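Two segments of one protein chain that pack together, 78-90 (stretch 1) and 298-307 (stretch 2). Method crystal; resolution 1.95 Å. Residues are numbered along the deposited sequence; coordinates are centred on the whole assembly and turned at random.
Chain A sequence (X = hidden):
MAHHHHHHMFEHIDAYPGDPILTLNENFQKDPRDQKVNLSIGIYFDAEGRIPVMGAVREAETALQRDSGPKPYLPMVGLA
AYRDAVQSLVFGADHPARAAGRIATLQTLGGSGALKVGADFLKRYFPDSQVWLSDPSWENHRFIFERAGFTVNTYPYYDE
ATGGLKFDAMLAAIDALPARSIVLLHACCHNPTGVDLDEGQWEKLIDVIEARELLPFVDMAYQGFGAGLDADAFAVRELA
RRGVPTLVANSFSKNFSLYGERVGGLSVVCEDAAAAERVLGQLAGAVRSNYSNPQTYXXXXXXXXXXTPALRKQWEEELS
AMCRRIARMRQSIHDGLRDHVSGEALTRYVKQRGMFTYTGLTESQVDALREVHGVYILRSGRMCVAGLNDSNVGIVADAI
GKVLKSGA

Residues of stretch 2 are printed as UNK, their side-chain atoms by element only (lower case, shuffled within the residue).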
# COMPACT_ATOMS: atom_id res chain seq x y z
N GLY A 78 -9.65 4.19 5.12
CA GLY A 78 -9.97 2.80 5.39
C GLY A 78 -11.31 2.57 6.06
O GLY A 78 -12.15 3.47 6.17
N LEU A 79 -11.51 1.33 6.51
CA LEU A 79 -12.76 0.89 7.13
C LEU A 79 -13.03 1.58 8.47
O LEU A 79 -12.18 1.56 9.36
CB LEU A 79 -12.71 -0.63 7.31
CG LEU A 79 -14.02 -1.42 7.44
CD1 LEU A 79 -14.82 -1.31 6.15
CD2 LEU A 79 -13.71 -2.88 7.77
N ALA A 80 -14.22 2.16 8.61
CA ALA A 80 -14.58 2.92 9.80
C ALA A 80 -14.54 2.07 11.07
O ALA A 80 -14.06 2.52 12.11
CB ALA A 80 -15.96 3.54 9.64
N ALA A 81 -15.06 0.85 10.98
CA ALA A 81 -15.09 -0.07 12.12
C ALA A 81 -13.67 -0.46 12.53
O ALA A 81 -13.38 -0.57 13.73
CB ALA A 81 -15.91 -1.30 11.79
N TYR A 82 -12.80 -0.68 11.55
CA TYR A 82 -11.38 -0.97 11.81
C TYR A 82 -10.70 0.18 12.55
O TYR A 82 -10.06 -0.04 13.59
CB TYR A 82 -10.66 -1.25 10.49
CG TYR A 82 -9.16 -1.53 10.56
CD1 TYR A 82 -8.23 -0.49 10.56
CD2 TYR A 82 -8.68 -2.83 10.58
CE1 TYR A 82 -6.87 -0.75 10.59
CE2 TYR A 82 -7.33 -3.10 10.61
CZ TYR A 82 -6.42 -2.06 10.62
OH TYR A 82 -5.07 -2.33 10.64
N ARG A 83 -10.82 1.40 12.02
CA ARG A 83 -10.24 2.60 12.63
C ARG A 83 -10.64 2.77 14.09
O ARG A 83 -9.81 3.08 14.96
CB ARG A 83 -10.65 3.85 11.84
CG ARG A 83 -10.15 3.89 10.41
CD ARG A 83 -10.88 4.97 9.63
NE ARG A 83 -10.83 6.25 10.32
CZ ARG A 83 -11.85 7.09 10.41
NH1 ARG A 83 -13.02 6.80 9.83
NH2 ARG A 83 -11.70 8.23 11.06
N ASP A 84 -11.92 2.58 14.37
CA ASP A 84 -12.42 2.74 15.73
C ASP A 84 -11.88 1.66 16.65
O ASP A 84 -11.49 1.93 17.79
CB ASP A 84 -13.94 2.74 15.75
CG ASP A 84 -14.48 2.86 17.14
OD1 ASP A 84 -14.43 3.98 17.69
OD2 ASP A 84 -14.95 1.84 17.69
N ALA A 85 -11.86 0.42 16.16
CA ALA A 85 -11.34 -0.70 16.92
C ALA A 85 -9.85 -0.52 17.21
O ALA A 85 -9.39 -0.74 18.33
CB ALA A 85 -11.58 -2.00 16.19
N VAL A 86 -9.10 -0.11 16.19
CA VAL A 86 -7.68 0.12 16.35
C VAL A 86 -7.39 1.23 17.36
O VAL A 86 -6.51 1.10 18.20
CB VAL A 86 -7.03 0.47 15.00
CG1 VAL A 86 -5.61 0.99 15.20
CG2 VAL A 86 -7.03 -0.75 14.11
N GLN A 87 -8.15 2.32 17.27
CA GLN A 87 -7.95 3.45 18.16
C GLN A 87 -8.22 3.06 19.61
O GLN A 87 -7.47 3.41 20.53
CB GLN A 87 -8.84 4.62 17.75
CG GLN A 87 -8.51 5.91 18.46
CD GLN A 87 -9.54 6.97 18.19
OE1 GLN A 87 -10.50 7.12 18.94
NE2 GLN A 87 -9.35 7.71 17.11
N SER A 88 -9.29 2.30 19.81
CA SER A 88 -9.66 1.78 21.13
C SER A 88 -8.60 0.82 21.68
O SER A 88 -8.24 0.88 22.86
CB SER A 88 -11.01 1.08 21.06
OG SER A 88 -11.42 0.66 22.35
N LEU A 89 -8.10 -0.07 20.83
CA LEU A 89 -7.08 -1.02 21.24
C LEU A 89 -5.80 -0.33 21.68
O LEU A 89 -5.20 -0.68 22.69
CB LEU A 89 -6.77 -2.00 20.11
CG LEU A 89 -5.56 -2.91 20.32
CD1 LEU A 89 -5.80 -3.90 21.45
CD2 LEU A 89 -5.25 -3.65 19.02
N VAL A 90 -5.37 0.66 20.90
CA VAL A 90 -4.11 1.35 21.16
C VAL A 90 -4.16 2.28 22.37
O VAL A 90 -3.25 2.26 23.20
CB VAL A 90 -3.66 2.15 19.93
CG1 VAL A 90 -2.44 3.02 20.27
CG2 VAL A 90 -3.33 1.22 18.78
N UNK A 298 -7.68 -8.14 4.99
CA UNK A 298 -7.03 -8.10 6.29
C UNK A 298 -7.71 -7.20 7.33
O UNK A 298 -7.78 -7.55 8.52
N UNK A 299 -8.22 -6.05 6.89
CA UNK A 299 -8.90 -5.14 7.81
C UNK A 299 -10.24 -5.71 8.31
O UNK A 299 -10.62 -5.50 9.46
c UNK A 299 -9.11 -3.79 7.14
N UNK A 300 -10.96 -6.41 7.44
CA UNK A 300 -12.19 -7.10 7.84
C UNK A 300 -11.90 -8.15 8.90
O UNK A 300 -12.65 -8.28 9.86
c UNK A 300 -15.80 -5.62 5.32
c UNK A 300 -13.61 -6.79 5.71
c UNK A 300 -14.84 -6.17 6.37
n UNK A 300 -16.88 -4.76 5.90
c UNK A 300 -12.87 -7.75 6.64
N UNK A 301 -10.81 -8.89 8.72
CA UNK A 301 -10.42 -9.93 9.68
C UNK A 301 -10.10 -9.30 11.03
O UNK A 301 -10.61 -9.74 12.06
c UNK A 301 -9.19 -10.74 9.20
c UNK A 301 -9.54 -11.57 7.97
c UNK A 301 -8.67 -11.63 10.31
N UNK A 302 -9.24 -8.28 11.02
CA UNK A 302 -8.86 -7.61 12.24
C UNK A 302 -10.06 -6.96 12.93
O UNK A 302 -10.24 -7.11 14.14
c UNK A 302 -7.77 -6.54 11.98
c UNK A 302 -7.60 -5.63 13.18
c UNK A 302 -6.45 -7.21 11.60
N UNK A 303 -10.89 -6.26 12.16
CA UNK A 303 -12.08 -5.62 12.73
C UNK A 303 -13.05 -6.66 13.32
O UNK A 303 -13.67 -6.41 14.35
c UNK A 303 -12.79 -4.78 11.67
N UNK A 304 -13.17 -7.81 12.66
CA UNK A 304 -14.04 -8.87 13.15
C UNK A 304 -13.51 -9.45 14.46
O UNK A 304 -14.28 -9.76 15.36
c UNK A 304 -14.20 -9.96 12.10
N UNK A 305 -12.19 -9.61 14.56
CA UNK A 305 -11.60 -10.17 15.77
C UNK A 305 -11.73 -9.19 16.94
O UNK A 305 -12.20 -9.55 18.01
c UNK A 305 -9.46 -10.83 16.89
c UNK A 305 -10.00 -11.74 14.63
c UNK A 305 -10.12 -10.54 15.56
N UNK A 306 -11.33 -7.94 16.72
CA UNK A 306 -11.36 -6.94 17.78
C UNK A 306 -12.78 -6.57 18.23
O UNK A 306 -13.00 -6.25 19.40
c UNK A 306 -9.13 -5.79 17.09
c UNK A 306 -8.40 -6.24 18.35
c UNK A 306 -10.63 -5.67 17.34
c UNK A 306 -8.59 -4.46 16.60
N UNK A 307 -13.74 -6.62 17.31
CA UNK A 307 -15.10 -6.17 17.59
C UNK A 307 -16.10 -7.25 17.98
O UNK A 307 -17.24 -6.96 18.32

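Position 298 has no side-chain atoms at all, so it is Gly298. It opens the stretch with helical backbone angles, and its carbonyl O accepts a hydrogen bond from the backbone N of position 302, 3.0 Å away. Nothing of the first stretch comes near, so this contact does not explain the choice of glycine.

Position 299 carries one carbon, directed toward the first helix, and a lone carbon can only be CB. The CB of 299 lies 3.6 Å from CD2 of Tyr82, while the backbone O of 299 is 3.5 Å from the same CD2, at the edge of the ring and near its plane. This is Ala299. A methyl group suits a buried place where an aromatic ring lies almost against the backbone.

At position 300 four carbons run in a row and end in nitrogen. The CA-to-CB bond points away from the first stretch, yet the chain bends back, and its third carbon reaches 3.7 Å from CD2 of Leu79. This is Lys300, and the carbon in contact is CD; chi1 and chi2 are both m, followed by two t angles. The long aliphatic portion gives lysine an apolar surface to lay against leucine, beyond which NZ continues.

Position 301 has three carbons, one carrying the other two. It points away from the first helix and stays well clear of it. This is Val301, its branched apolar side chain buried on another side of its own helix.

Position 302 repeats that three-carbon fork but points toward the partner, and one branch of 302 comes within 3.6 Å of CE2 of Tyr82. This is Val302, with chi1 t and CG1 as the near branch. Its compact, branched shape fills buried space beside the ring.

Position 303 again has a single carbon. The CB of 303 lies 4.1 Å from CA of Tyr82 and 4.4 Å from CD2 of Leu79. This is Ala303. The CA atoms of Tyr82 and Ala303 are just 4.8 Å apart, and a small side chain suits such close backbones.

Position 304 also has one carbon, out of reach of the first stretch. This is Ala304, whose small methyl sits easily in a helix at a partly exposed place.

Position 305, with three carbons forked at the first, is likewise out of reach. This is Val305, whose apolar fork fits a buried place.

Position 306 has four carbons, forked at the second. One end of the fork of 306 lies 3.9 Å from CB of Ala85, and the other lies 4.1 Å from CD2 of Leu89. This is Leu306, with chi1 m and chi2 t; the two ends are CD1 and CD2 respectively. The longer side chain suits a place where the backbones have drawn apart, the CA atoms of Ala85 and Leu306 being 6.3 Å from each other.

Position 307 lacks side-chain atoms and is Gly307. An ideal CB here would clash with O of Ala303, at 3.0 Å, so the local backbone favours glycine.

The two helices cross at 52°, with axes approaching to 8.8 Å. No hydrogen bond joins them: apolar packing makes the contact, burying 442 Å² summed over both sides. Alanines admit the close approach around Tyr82, while Leu306 bridges the wider gap to Ala85 and Leu89.

Stretch 2 298-307: GAKVVAAVLG
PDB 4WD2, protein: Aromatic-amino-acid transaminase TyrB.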